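Local coordinates for protein glypican-1 (Homo sapiens, PDB 4YWT) that carries heparan sulfate chains at the cell surface and, through them, binds alpha-4(V) collagen and takes part in Schwann cell myelination, at residues A51-S54 with G55-R59; L147-Y151 with R152-L156; Y254-C258 with L259-G263; E310-I313 with G314-T318; M450-R453 with Q454-Q458. The protein carries 3 engineered substitutions. All coordinates share one frame; numbering follows the deposited sequence.

In the fold
The five contacts are local turns, helix ends and one helical stretch spread over a mostly helical chain. They come in the order 1 to 5 along the sequence. Interactions 1 and 3 share one end, centres about 13 Å apart, where disulfides tie the loop before helix 70-129 to helix 255-258. Interactions 2 and 4 lie across the chain's centre from them, centres about 17 Å apart, and L147 CD1 packs on V316 CG2 at 4.0 Å. Interactions 1 and 4 are about 74 Å apart, centre to centre. Interaction 5, on helix 450-471, packs against helix 204-236 near the middle. The contacts thus mark both halves of a rod-like core, covalently tied at one end.

Interaction 1 (A51-S54 with G55-R59); sequences AEIS and GEHLR
A local contact round a turn sets the H57 ring against the S54 carbonyl and the I53 side chain, in the loop between helix 32-39 and helix 70-129 at one end of the glypican core. G55 to L58 form a type I beta turn, closed by a weak bond from L58 N to G55 O of 3.4 Å. As a corner residue of this turn, H57 can set its imidazole beside the preceding S54 carbonyl. CE1 of H57 lies 3.4 Å from S54 O, which sits at the ring edge and in its plane, with ND1 slightly farther from the same oxygen at 3.6 Å. The ring gets there because CG of H57 is tucked between the backbone N and the carbonyl carbon (chi1 57°). I53 approaches the same corner: its CD1 stands 4.1 Å from H57 CE1, and the two side chains cross at about a right angle. NE2 of the ring is hydrogen-bonded to the backbone O of C68, which is disulfide-bonded to C258. The chemistry therefore implies a ring probably oriented in large part by the bond to C68 O, while a carbonyl at its edge and a methyl at CE1 complete its local packing.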
loop_
_atom_site.group_PDB
_atom_site.type_symbol
_atom_site.label_atom_id
_atom_site.label_comp_id
_atom_site.label_asym_id
_atom_site.label_seq_id
_atom_site.Cartn_x
_atom_site.Cartn_y
_atom_site.Cartn_z
ATOM N N ALA A 51 11.902 -51.490 2.691
ATOM C CA ALA A 51 10.701 -51.609 3.503
ATOM C C ALA A 51 10.776 -50.673 4.702
ATOM O O ALA A 51 11.772 -49.977 4.897
ATOM C CB ALA A 51 10.503 -53.047 3.960
ATOM N N GLU A 52 9.717 -50.668 5.503
ATOM C CA GLU A 52 9.623 -49.782 6.655
ATOM C C GLU A 52 10.681 -50.142 7.697
ATOM O O GLU A 52 10.768 -51.290 8.130
ATOM C CB GLU A 52 8.216 -49.865 7.251
ATOM C CG GLU A 52 7.879 -48.815 8.287
ATOM C CD GLU A 52 6.386 -48.739 8.545
ATOM O OE1 GLU A 52 5.968 -48.913 9.709
ATOM O OE2 GLU A 52 5.630 -48.512 7.577
ATOM N N ILE A 53 11.481 -49.158 8.099
ATOM C CA ILE A 53 12.588 -49.407 9.019
ATOM C C ILE A 53 12.393 -48.705 10.361
ATOM O O ILE A 53 11.388 -48.030 10.578
ATOM C CB ILE A 53 13.936 -48.955 8.419
ATOM C CG1 ILE A 53 13.966 -47.434 8.253
ATOM C CG2 ILE A 53 14.193 -49.656 7.093
ATOM C CD1 ILE A 53 15.322 -46.885 7.860
ATOM N N SER A 54 13.367 -48.869 11.253
ATOM C CA SER A 54 13.308 -48.268 12.581
ATOM C C SER A 54 13.623 -46.775 12.519
ATOM O O SER A 54 14.443 -46.335 11.713
ATOM C CB SER A 54 14.272 -48.978 13.533
ATOM O OG SER A 54 13.930 -48.729 14.885
ATOM N N GLY A 55 12.971 -46.004 13.382
ATOM C CA GLY A 55 13.006 -44.554 13.301
ATOM C C GLY A 55 13.921 -43.827 14.267
ATOM O O GLY A 55 13.687 -42.657 14.565
ATOM N N GLU A 56 14.941 -44.513 14.780
ATOM C CA GLU A 56 15.861 -43.917 15.750
ATOM C C GLU A 56 16.433 -42.574 15.288
ATOM O O GLU A 56 16.568 -41.643 16.080
ATOM C CB GLU A 56 17.018 -44.882 16.068
ATOM C CG GLU A 56 18.001 -45.095 14.919
ATOM C CD GLU A 56 19.456 -45.094 15.359
ATOM O OE1 GLU A 56 19.858 -45.965 16.162
ATOM O OE2 GLU A 56 20.197 -44.196 14.903
ATOM N N HIS A 57 16.748 -42.482 14.001
ATOM C CA HIS A 57 17.581 -41.410 13.475
ATOM C C HIS A 57 16.849 -40.091 13.281
ATOM O O HIS A 57 17.485 -39.046 13.126
ATOM C CB HIS A 57 18.184 -41.854 12.147
ATOM C CG HIS A 57 17.160 -42.250 11.132
ATOM N ND1 HIS A 57 16.429 -43.414 11.227
ATOM C CD2 HIS A 57 16.728 -41.625 10.010
ATOM C CE1 HIS A 57 15.599 -43.497 10.202
ATOM N NE2 HIS A 57 15.760 -42.423 9.450
ATOM N N LEU A 58 15.520 -40.143 13.286
ATOM C CA LEU A 58 14.722 -38.976 12.942
ATOM C C LEU A 58 14.981 -37.827 13.909
ATOM O O LEU A 58 14.800 -37.963 15.120
ATOM C CB LEU A 58 13.235 -39.337 12.950
ATOM C CG LEU A 58 12.810 -40.610 12.211
ATOM C CD1 LEU A 58 11.351 -40.928 12.503
ATOM C CD2 LEU A 58 13.045 -40.483 10.713
ATOM N N ARG A 59 15.408 -36.694 13.360
ATOM C CA ARG A 59 15.582 -35.473 14.137
ATOM C C ARG A 59 14.277 -34.699 14.300
ATOM O O ARG A 59 14.037 -34.088 15.341
ATOM C CB ARG A 59 16.653 -34.587 13.497
ATOM C CG ARG A 59 18.043 -35.214 13.498
ATOM C CD ARG A 59 18.666 -35.225 14.895
ATOM N NE ARG A 59 18.975 -33.882 15.384
ATOM C CZ ARG A 59 19.395 -33.611 16.616
ATOM N NH1 ARG A 59 19.562 -34.589 17.496
ATOM N NH2 ARG A 59 19.652 -32.359 16.970
#

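Interaction 2 (L147-Y151 with R152-L156); sequences LRLYY and RGANL
R148 and R152, one helical turn apart near the end of helix 137-152, run side by side and point the same way. The contact is between one arginine's aliphatic stem and the other's guanidinium: R148 CG lies 3.4 Å above the R152 guanidinium plane, offset toward its rim, and R148 CD is 3.5 Å from R152 NH2. R152 is extended from CG to NE, whereas R148 bends at chi3 (-70°), and the two guanidinium planes are turned 51° apart. The charged ends are not in contact, and R148 NH2 forms a salt bridge with E118 of helix 70-129. This helix end lies beside the N115 glycan: R148 touches N115, and the R152 side chain comes within about 4 Å of a bound N-acetylglucosamine.

Beyond the arginines the chain leaves the helix. R152 N still makes a regular bond to R148 O of 2.9 Å, but the next two amides, G153 N and A154 N, reach L149 O only weakly. G153 has positive phi (109°), and the chain then turns back beside the last helical turn. Here L149 meets the returning residues through CD2 to A154 CB and CB to L156 CD1, both 3.9 Å. Y150 presents its ring edge to L156 O, which lies in the ring plane 3.0 Å from CE1, while its aromatic system has R220 of helix 204-236 as a cation-pi partner.

The offset probably eases the like charges, R148 NE standing 4.7 Å from R152 NH2: R152 covers hydrocarbon, and the positive end of R148 is probably neutralised by E118.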
loop_
_atom_site.group_PDB
_atom_site.type_symbol
_atom_site.label_atom_id
_atom_site.label_comp_id
_atom_site.label_asym_id
_atom_site.label_seq_id
_atom_site.Cartn_x
_atom_site.Cartn_y
_atom_site.Cartn_z
ATOM N N LEU A 147 2.998 24.774 -7.847
ATOM C CA LEU A 147 2.027 23.747 -7.482
ATOM C C LEU A 147 2.620 22.356 -7.666
ATOM O O LEU A 147 2.396 21.454 -6.856
ATOM C CB LEU A 147 0.755 23.883 -8.321
ATOM C CG LEU A 147 -0.236 24.993 -7.971
ATOM C CD1 LEU A 147 -1.369 25.019 -8.981
ATOM C CD2 LEU A 147 -0.783 24.782 -6.574
ATOM N N ARG A 148 3.381 22.198 -8.743
ATOM C CA ARG A 148 4.004 20.927 -9.088
ATOM C C ARG A 148 5.040 20.528 -8.036
ATOM O O ARG A 148 5.023 19.402 -7.523
ATOM C CB ARG A 148 4.638 21.030 -10.477
ATOM C CG ARG A 148 4.924 19.710 -11.157
ATOM C CD ARG A 148 5.137 19.923 -12.649
ATOM N NE ARG A 148 3.894 20.286 -13.327
ATOM C CZ ARG A 148 3.769 21.301 -14.176
ATOM N NH1 ARG A 148 4.814 22.070 -14.454
ATOM N NH2 ARG A 148 2.597 21.552 -14.745
ATOM N N LEU A 149 5.932 21.461 -7.713
ATOM C CA LEU A 149 6.915 21.258 -6.651
ATOM C C LEU A 149 6.238 20.931 -5.325
ATOM O O LEU A 149 6.708 20.084 -4.566
ATOM C CB LEU A 149 7.794 22.497 -6.487
ATOM C CG LEU A 149 9.027 22.601 -7.383
ATOM C CD1 LEU A 149 9.612 24.001 -7.315
ATOM C CD2 LEU A 149 10.062 21.566 -6.976
ATOM N N TYR A 150 5.131 21.616 -5.059
ATOM C CA TYR A 150 4.359 21.402 -3.841
ATOM C C TYR A 150 3.782 19.994 -3.786
ATOM O O TYR A 150 3.743 19.375 -2.724
ATOM C CB TYR A 150 3.235 22.433 -3.739
ATOM C CG TYR A 150 2.453 22.361 -2.449
ATOM C CD1 TYR A 150 3.046 22.688 -1.238
ATOM C CD2 TYR A 150 1.121 21.973 -2.444
ATOM C CE1 TYR A 150 2.334 22.626 -0.058
ATOM C CE2 TYR A 150 0.400 21.909 -1.266
ATOM C CZ TYR A 150 1.014 22.238 -0.075
ATOM O OH TYR A 150 0.309 22.178 1.104
ATOM N N TYR A 151 3.332 19.493 -4.933
ATOM C CA TYR A 151 2.812 18.134 -5.007
ATOM C C TYR A 151 3.925 17.113 -4.817
ATOM O O TYR A 151 3.741 16.109 -4.132
ATOM C CB TYR A 151 2.105 17.878 -6.342
ATOM C CG TYR A 151 1.844 16.408 -6.600
ATOM C CD1 TYR A 151 0.780 15.754 -5.992
ATOM C CD2 TYR A 151 2.669 15.671 -7.442
ATOM C CE1 TYR A 151 0.540 14.413 -6.218
ATOM C CE2 TYR A 151 2.438 14.328 -7.674
ATOM C CZ TYR A 151 1.372 13.704 -7.060
ATOM O OH TYR A 151 1.139 12.367 -7.287
ATOM N N ARG A 152 5.079 17.370 -5.427
ATOM C CA ARG A 152 6.180 16.412 -5.378
ATOM C C ARG A 152 6.801 16.303 -3.987
ATOM O O ARG A 152 7.614 15.414 -3.731
ATOM C CB ARG A 152 7.254 16.776 -6.406
ATOM C CG ARG A 152 6.823 16.544 -7.843
ATOM C CD ARG A 152 8.011 16.554 -8.789
ATOM N NE ARG A 152 7.596 16.459 -10.186
ATOM C CZ ARG A 152 7.786 17.416 -11.089
ATOM N NH1 ARG A 152 8.390 18.544 -10.742
ATOM N NH2 ARG A 152 7.376 17.244 -12.338
ATOM N N GLY A 153 6.418 17.204 -3.090
ATOM C CA GLY A 153 6.838 17.107 -1.705
ATOM C C GLY A 153 7.838 18.155 -1.262
ATOM O O GLY A 153 8.150 18.245 -0.074
ATOM N N ALA A 154 8.346 18.939 -2.211
ATOM C CA ALA A 154 9.252 20.037 -1.889
ATOM C C ALA A 154 8.567 20.952 -0.886
ATOM O O ALA A 154 7.363 21.188 -0.988
ATOM C CB ALA A 154 9.644 20.802 -3.142
ATOM N N ASN A 155 9.319 21.492 0.069
ATOM C CA ASN A 155 8.659 22.086 1.220
ATOM C C ASN A 155 8.365 23.554 0.977
ATOM O O ASN A 155 9.249 24.407 0.931
ATOM C CB ASN A 155 9.511 21.917 2.479
ATOM N N LEU A 156 7.072 23.802 0.833
ATOM C CA LEU A 156 6.486 25.080 0.482
ATOM C C LEU A 156 5.067 24.953 0.995
ATOM O O LEU A 156 4.654 23.847 1.348
ATOM C CB LEU A 156 6.492 25.335 -1.030
ATOM C CG LEU A 156 7.736 25.154 -1.904
ATOM C CD1 LEU A 156 7.312 24.725 -3.298
ATOM C CD2 LEU A 156 8.554 26.431 -1.975
#

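Interaction 3 (Y254-C258 with L259-G263); sequences YCAHC and LGVPG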
loop_
_atom_site.group_PDB
_atom_site.type_symbol
_atom_site.label_atom_id
_atom_site.label_comp_id
_atom_site.label_asym_id
_atom_site.label_seq_id
_atom_site.Cartn_x
_atom_site.Cartn_y
_atom_site.Cartn_z
ATOM N N TYR A 254 5.714 -33.327 5.284
ATOM C CA TYR A 254 6.284 -34.586 4.813
ATOM C C TYR A 254 6.489 -35.643 5.894
ATOM O O TYR A 254 6.953 -36.743 5.602
ATOM C CB TYR A 254 7.614 -34.313 4.111
ATOM C CG TYR A 254 7.452 -33.535 2.828
ATOM C CD1 TYR A 254 6.538 -33.938 1.863
ATOM C CD2 TYR A 254 8.194 -32.386 2.589
ATOM C CE1 TYR A 254 6.378 -33.228 0.689
ATOM C CE2 TYR A 254 8.040 -31.669 1.419
ATOM C CZ TYR A 254 7.131 -32.093 0.473
ATOM O OH TYR A 254 6.975 -31.380 -0.693
ATOM N N CYS A 255 6.143 -35.323 7.137
ATOM C CA CYS A 255 6.224 -36.318 8.200
ATOM C C CYS A 255 5.097 -37.336 8.065
ATOM O O CYS A 255 5.189 -38.449 8.584
ATOM C CB CYS A 255 6.187 -35.657 9.577
ATOM S SG CYS A 255 7.821 -35.228 10.220
ATOM N N ALA A 256 4.035 -36.946 7.368
ATOM C CA ALA A 256 2.965 -37.876 7.031
ATOM C C ALA A 256 3.519 -38.962 6.120
ATOM O O ALA A 256 3.228 -40.147 6.291
ATOM C CB ALA A 256 1.811 -37.149 6.363
ATOM N N HIS A 257 4.326 -38.542 5.153
ATOM C CA HIS A 257 4.974 -39.461 4.228
ATOM C C HIS A 257 5.901 -40.409 4.978
ATOM O O HIS A 257 5.862 -41.622 4.777
ATOM C CB HIS A 257 5.762 -38.694 3.161
ATOM C CG HIS A 257 4.918 -37.811 2.293
ATOM N ND1 HIS A 257 3.908 -37.016 2.792
ATOM C CD2 HIS A 257 4.940 -37.594 0.957
ATOM C CE1 HIS A 257 3.343 -36.351 1.800
ATOM N NE2 HIS A 257 3.949 -36.684 0.676
ATOM N N CYS A 258 6.726 -39.844 5.853
ATOM C CA CYS A 258 7.722 -40.623 6.579
ATOM C C CYS A 258 7.098 -41.623 7.548
ATOM O O CYS A 258 7.647 -42.699 7.766
ATOM C CB CYS A 258 8.674 -39.691 7.333
ATOM S SG CYS A 258 9.800 -38.764 6.267
ATOM N N LEU A 259 5.952 -41.274 8.124
ATOM C CA LEU A 259 5.319 -42.140 9.116
ATOM C C LEU A 259 4.288 -43.085 8.504
ATOM O O LEU A 259 3.449 -43.640 9.212
ATOM C CB LEU A 259 4.666 -41.305 10.218
ATOM C CG LEU A 259 5.617 -40.504 11.110
ATOM C CD1 LEU A 259 4.908 -40.060 12.380
ATOM C CD2 LEU A 259 6.867 -41.309 11.441
ATOM N N GLY A 260 4.351 -43.263 7.189
ATOM C CA GLY A 260 3.566 -44.290 6.533
ATOM C C GLY A 260 2.216 -43.887 5.973
ATOM O O GLY A 260 1.416 -44.750 5.609
ATOM N N VAL A 261 1.951 -42.587 5.895
ATOM C CA VAL A 261 0.691 -42.109 5.330
ATOM C C VAL A 261 0.894 -40.936 4.367
ATOM O O VAL A 261 0.479 -39.813 4.650
ATOM C CB VAL A 261 -0.302 -41.698 6.445
ATOM C CG1 VAL A 261 -0.983 -42.925 7.028
ATOM C CG2 VAL A 261 0.407 -40.914 7.543
ATOM N N PRO A 262 1.520 -41.201 3.208
ATOM C CA PRO A 262 1.816 -40.137 2.241
ATOM C C PRO A 262 0.558 -39.553 1.601
ATOM O O PRO A 262 0.583 -38.419 1.120
ATOM C CB PRO A 262 2.678 -40.848 1.195
ATOM C CG PRO A 262 2.241 -42.267 1.259
ATOM C CD PRO A 262 1.924 -42.528 2.706
ATOM N N GLY A 263 -0.524 -40.324 1.597
ATOM C CA GLY A 263 -1.785 -39.863 1.048
ATOM C C GLY A 263 -2.505 -38.923 1.995
ATOM O O GLY A 263 -3.417 -38.199 1.594
#
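The backbone ends helix 255-258 in a Schellman motif: V261 N bonds to A256 O at 2.8 Å, G260 N bonds to H257 O at 3.3 Å, and G260 takes the positive phi of the C-prime residue (94°). The last regular helical bond, from L259 N to C255 O, precedes it. Of the two Schellman bonds, the one from V261 is tilted only moderately from the carbonyl plane of A256, while that from G260 comes from well above the carbonyl plane of H257 (63° out of it).

The H257 ring packs on P262, on its CA, CB and carbonyl O, as the chain folds back. CA of P262 stands over one face of the imidazole, 3.9 Å from the ring centroid and 16° off the normal, which meets the definition of a CH-pi interaction. P262 O lies over the same face, 3.5 Å from H257 CE1. The opposite face is covered by Y254 CD1, 3.9 Å above the plane and over its centre, so the imidazole is sandwiched between tyrosine and proline. V261 lays CG2 against the helix end, 3.2 Å from A256 O, and L259 sets CB and CG beside C255 O.

Two disulfides frame the turn, C255 to C61 and C258 to C68. The imidazole's ND1 is buried without a polar partner in the model. The chemistry is consistent with a ring held largely by apolar and CH-pi contacts on its two faces, within a helix end fixed covalently, through C61 and C68, to the loop before helix 70-129.

Interaction 4 (E310-I313 with G314-T318); sequences ESVI and GSVHT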
loop_
_atom_site.group_PDB
_atom_site.type_symbol
_atom_site.label_atom_id
_atom_site.label_comp_id
_atom_site.label_asym_id
_atom_site.label_seq_id
_atom_site.Cartn_x
_atom_site.Cartn_y
_atom_site.Cartn_z
ATOM N N GLU A 310 -15.930 19.988 -9.026
ATOM C CA GLU A 310 -14.903 19.027 -9.400
ATOM C C GLU A 310 -13.626 19.315 -8.623
ATOM O O GLU A 310 -13.556 20.283 -7.868
ATOM C CB GLU A 310 -14.632 19.094 -10.904
ATOM C CG GLU A 310 -14.480 20.518 -11.421
ATOM C CD GLU A 310 -13.830 20.587 -12.789
ATOM O OE1 GLU A 310 -13.113 19.633 -13.156
ATOM O OE2 GLU A 310 -14.034 21.597 -13.493
ATOM N N SER A 311 -12.606 18.487 -8.821
ATOM C CA SER A 311 -11.389 18.618 -8.033
ATOM C C SER A 311 -10.526 19.747 -8.574
ATOM O O SER A 311 -10.375 19.901 -9.786
ATOM C CB SER A 311 -10.604 17.307 -8.018
ATOM O OG SER A 311 -9.496 17.396 -7.140
ATOM N N VAL A 312 -9.963 20.535 -7.665
ATOM C CA VAL A 312 -9.168 21.696 -8.040
ATOM C C VAL A 312 -7.841 21.281 -8.676
ATOM O O VAL A 312 -7.239 22.046 -9.429
ATOM C CB VAL A 312 -8.903 22.603 -6.817
ATOM C CG1 VAL A 312 -7.984 21.909 -5.820
ATOM C CG2 VAL A 312 -8.323 23.940 -7.251
ATOM N N ILE A 313 -7.404 20.058 -8.388
ATOM C CA ILE A 313 -6.136 19.541 -8.898
ATOM C C ILE A 313 -6.081 19.598 -10.426
ATOM O O ILE A 313 -5.014 19.772 -11.018
ATOM C CB ILE A 313 -5.895 18.092 -8.416
ATOM C CG1 ILE A 313 -5.850 18.047 -6.887
ATOM C CG2 ILE A 313 -4.604 17.524 -8.990
ATOM C CD1 ILE A 313 -5.930 16.650 -6.311
ATOM N N GLY A 314 -7.241 19.479 -11.060
ATOM C CA GLY A 314 -7.317 19.564 -12.504
ATOM C C GLY A 314 -8.141 20.733 -13.012
ATOM O O GLY A 314 -8.485 20.779 -14.193
ATOM N N SER A 315 -8.453 21.686 -12.136
ATOM C CA SER A 315 -9.322 22.797 -12.521
ATOM C C SER A 315 -8.896 24.153 -11.948
ATOM O O SER A 315 -9.730 25.041 -11.773
ATOM C CB SER A 315 -10.763 22.499 -12.101
ATOM O OG SER A 315 -10.913 22.579 -10.695
ATOM N N VAL A 316 -7.606 24.309 -11.666
ATOM C CA VAL A 316 -7.055 25.577 -11.179
ATOM C C VAL A 316 -7.348 26.733 -12.144
ATOM O O VAL A 316 -7.706 27.853 -11.734
ATOM C CB VAL A 316 -5.527 25.467 -10.965
ATOM C CG1 VAL A 316 -4.921 26.830 -10.678
ATOM C CG2 VAL A 316 -5.211 24.488 -9.843
ATOM N N HIS A 317 -7.207 26.438 -13.434
ATOM C CA HIS A 317 -7.379 27.429 -14.489
ATOM C C HIS A 317 -8.769 28.056 -14.477
ATOM O O HIS A 317 -8.935 29.208 -14.871
ATOM C CB HIS A 317 -7.106 26.799 -15.857
ATOM C CG HIS A 317 -7.999 25.643 -16.184
ATOM N ND1 HIS A 317 -7.756 24.363 -15.735
ATOM C CD2 HIS A 317 -9.133 25.574 -16.920
ATOM C CE1 HIS A 317 -8.703 23.555 -16.178
ATOM N NE2 HIS A 317 -9.550 24.265 -16.900
ATOM N N THR A 318 -9.764 27.298 -14.026
ATOM C CA THR A 318 -11.129 27.805 -13.953
ATOM C C THR A 318 -11.232 28.920 -12.916
ATOM O O THR A 318 -11.843 29.965 -13.164
ATOM C CB THR A 318 -12.131 26.688 -13.605
ATOM O OG1 THR A 318 -11.930 26.263 -12.251
ATOM C CG2 THR A 318 -11.952 25.504 -14.540
HETATM O O HOH W 1 -12.256 23.341 -8.526
#
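S315 occupies the N-cap position of helix 316-328, although its side chain makes no capping bond and instead turns back to the preceding 3-10 turn. Starting from CB, the first contacts are with S311 O at 3.5 Å and with the carboxylate of E310, whose OE2 is 3.7 Å away; the E310 side chain is poorly ordered, so this second contact is uncertain. OG, at the tip, sits between the backbone N and the carbonyl carbon (chi1 72°), which directs it to S311 O. There it donates a hydrogen bond of 2.9 Å, arriving 46° out of the carbonyl plane and thus not on a lone pair. The same hydroxyl accepts a bond from a water 2.7 Å away, and that water also reaches E310 O weakly. OG is therefore gripped twice, as donor and as acceptor.

The backbone reinforces the turn: S315 N bonds to V312 O at 3.0 Å with an N-H...O angle of 165°, while G314 N reaches S311 O only weakly. V312 and V316 pack CG2 to CG2, joining the turn to the helix start. V312 packs against L208, R211 and A215 of helix 204-236, and V316 against Y144 and L147 of helix 137-152. At the helix start, the N-cap carbonyl of S315 is shared by two donors of T318, its backbone N and its hydroxyl; T318 OG1 lies in the carbonyl plane, 2.6 Å from S315 O.

Interaction 5 (M450-R453 with Q454-Q458); sequences MTIR and QQIMQ
Four backbone hydrogen bonds join M450-R453 to Q454-Q458 through the first turns of helix 450-471. Each spans four residues, with N-H...O angles of 154° or more: Q454 N to M450 O, Q455 N to T451 O, I456 N to I452 O and M457 N to R453 O, all 2.9 Å. Ahead of them, I452 N is hydrogen-bonded to OD1 of D449.

Apolar packing comes next. I456 extends CD1 (chi2 178°) back along the helix to lie 4.1 Å from I452 CG2, and the two side chains cross at a slant. L285, in a neighbouring loop, touches both isoleucines.

Hydrocarbon also lies over a charged plane. The same CD1 of I456 sits 4.0 Å above one face of the R453 guanidinium, offset toward the rim, with NH1 as its nearest atom there. R453 brings the group over by bending at chi2 (-58°).

Among the polar side chains, Q455 folds close to its own helix, CG 3.2 Å from T451 O, and packs on V232, K235 and V236. The four-residue bonds and the spacing of I452 and I456 are those of a regular alpha-helix, laying I452 and Q455 against helix 204-236 in the mostly helical glypican core.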
loop_
_atom_site.group_PDB
_atom_site.type_symbol
_atom_site.label_atom_id
_atom_site.label_comp_id
_atom_site.label_asym_id
_atom_site.label_seq_id
_atom_site.Cartn_x
_atom_site.Cartn_y
_atom_site.Cartn_z
ATOM N N MET A 450 13.858 -7.147 13.757
ATOM C CA MET A 450 14.133 -5.714 13.694
ATOM C C MET A 450 13.526 -5.046 12.463
ATOM O O MET A 450 12.982 -3.937 12.549
ATOM C CB MET A 450 15.641 -5.464 13.729
ATOM C CG MET A 450 16.204 -5.198 15.123
ATOM S SD MET A 450 15.509 -3.732 15.917
ATOM C CE MET A 450 14.278 -4.456 17.000
ATOM N N THR A 451 13.626 -5.722 11.321
ATOM C CA THR A 451 13.080 -5.209 10.069
ATOM C C THR A 451 11.597 -4.890 10.224
ATOM O O THR A 451 11.143 -3.791 9.882
ATOM C CB THR A 451 13.270 -6.214 8.917
ATOM O OG1 THR A 451 14.642 -6.623 8.855
ATOM C CG2 THR A 451 12.865 -5.590 7.589
ATOM N N ILE A 452 10.857 -5.855 10.762
ATOM C CA ILE A 452 9.432 -5.694 11.026
ATOM C C ILE A 452 9.160 -4.463 11.885
ATOM O O ILE A 452 8.266 -3.674 11.584
ATOM C CB ILE A 452 8.847 -6.935 11.731
ATOM C CG1 ILE A 452 9.073 -8.191 10.884
ATOM C CG2 ILE A 452 7.368 -6.733 12.029
ATOM C CD1 ILE A 452 8.443 -8.129 9.512
ATOM N N ARG A 453 9.943 -4.301 12.947
ATOM C CA ARG A 453 9.790 -3.164 13.850
ATOM C C ARG A 453 9.998 -1.829 13.134
ATOM O O ARG A 453 9.207 -0.888 13.301
ATOM C CB ARG A 453 10.763 -3.292 15.025
ATOM C CG ARG A 453 10.149 -3.968 16.237
ATOM C CD ARG A 453 8.926 -3.191 16.693
ATOM N NE ARG A 453 8.017 -3.989 17.507
ATOM C CZ ARG A 453 6.827 -3.565 17.918
ATOM N NH1 ARG A 453 6.407 -2.351 17.590
ATOM N NH2 ARG A 453 6.055 -4.352 18.656
ATOM N N GLN A 454 11.056 -1.754 12.331
ATOM C CA GLN A 454 11.331 -0.551 11.549
ATOM C C GLN A 454 10.180 -0.233 10.589
ATOM O O GLN A 454 9.751 0.925 10.468
ATOM C CB GLN A 454 12.643 -0.707 10.777
ATOM C CG GLN A 454 13.874 -0.739 11.670
ATOM C CD GLN A 454 15.152 -1.027 10.907
ATOM O OE1 GLN A 454 15.121 -1.328 9.713
ATOM N NE2 GLN A 454 16.284 -0.936 11.594
ATOM N N GLN A 455 9.673 -1.267 9.920
ATOM C CA GLN A 455 8.540 -1.095 9.014
ATOM C C GLN A 455 7.308 -0.582 9.757
ATOM O O GLN A 455 6.576 0.274 9.252
ATOM C CB GLN A 455 8.218 -2.407 8.301
ATOM C CG GLN A 455 9.351 -2.926 7.434
ATOM C CD GLN A 455 10.079 -1.814 6.709
ATOM O OE1 GLN A 455 9.519 -1.158 5.831
ATOM N NE2 GLN A 455 11.336 -1.592 7.076
ATOM N N ILE A 456 7.092 -1.104 10.960
ATOM C CA ILE A 456 5.996 -0.656 11.808
ATOM C C ILE A 456 6.167 0.826 12.132
ATOM O O ILE A 456 5.194 1.590 12.128
ATOM C CB ILE A 456 5.909 -1.487 13.109
ATOM C CG1 ILE A 456 5.428 -2.904 12.795
ATOM C CG2 ILE A 456 4.967 -0.839 14.108
ATOM C CD1 ILE A 456 5.348 -3.811 14.002
ATOM N N MET A 457 7.407 1.235 12.390
ATOM C CA MET A 457 7.684 2.653 12.606
ATOM C C MET A 457 7.310 3.484 11.381
ATOM O O MET A 457 6.675 4.541 11.504
ATOM C CB MET A 457 9.156 2.884 12.963
ATOM C CG MET A 457 9.564 2.392 14.346
ATOM S SD MET A 457 8.333 2.666 15.642
ATOM C CE MET A 457 8.022 4.429 15.511
ATOM N N GLN A 458 7.699 3.002 10.201
ATOM C CA GLN A 458 7.345 3.678 8.952
ATOM C C GLN A 458 5.830 3.852 8.818
ATOM O O GLN A 458 5.340 4.946 8.494
ATOM C CB GLN A 458 7.893 2.906 7.750
ATOM C CG GLN A 458 9.412 2.873 7.673
ATOM C CD GLN A 458 10.018 4.259 7.554
ATOM O OE1 GLN A 458 9.889 4.918 6.523
ATOM N NE2 GLN A 458 10.682 4.708 8.614
#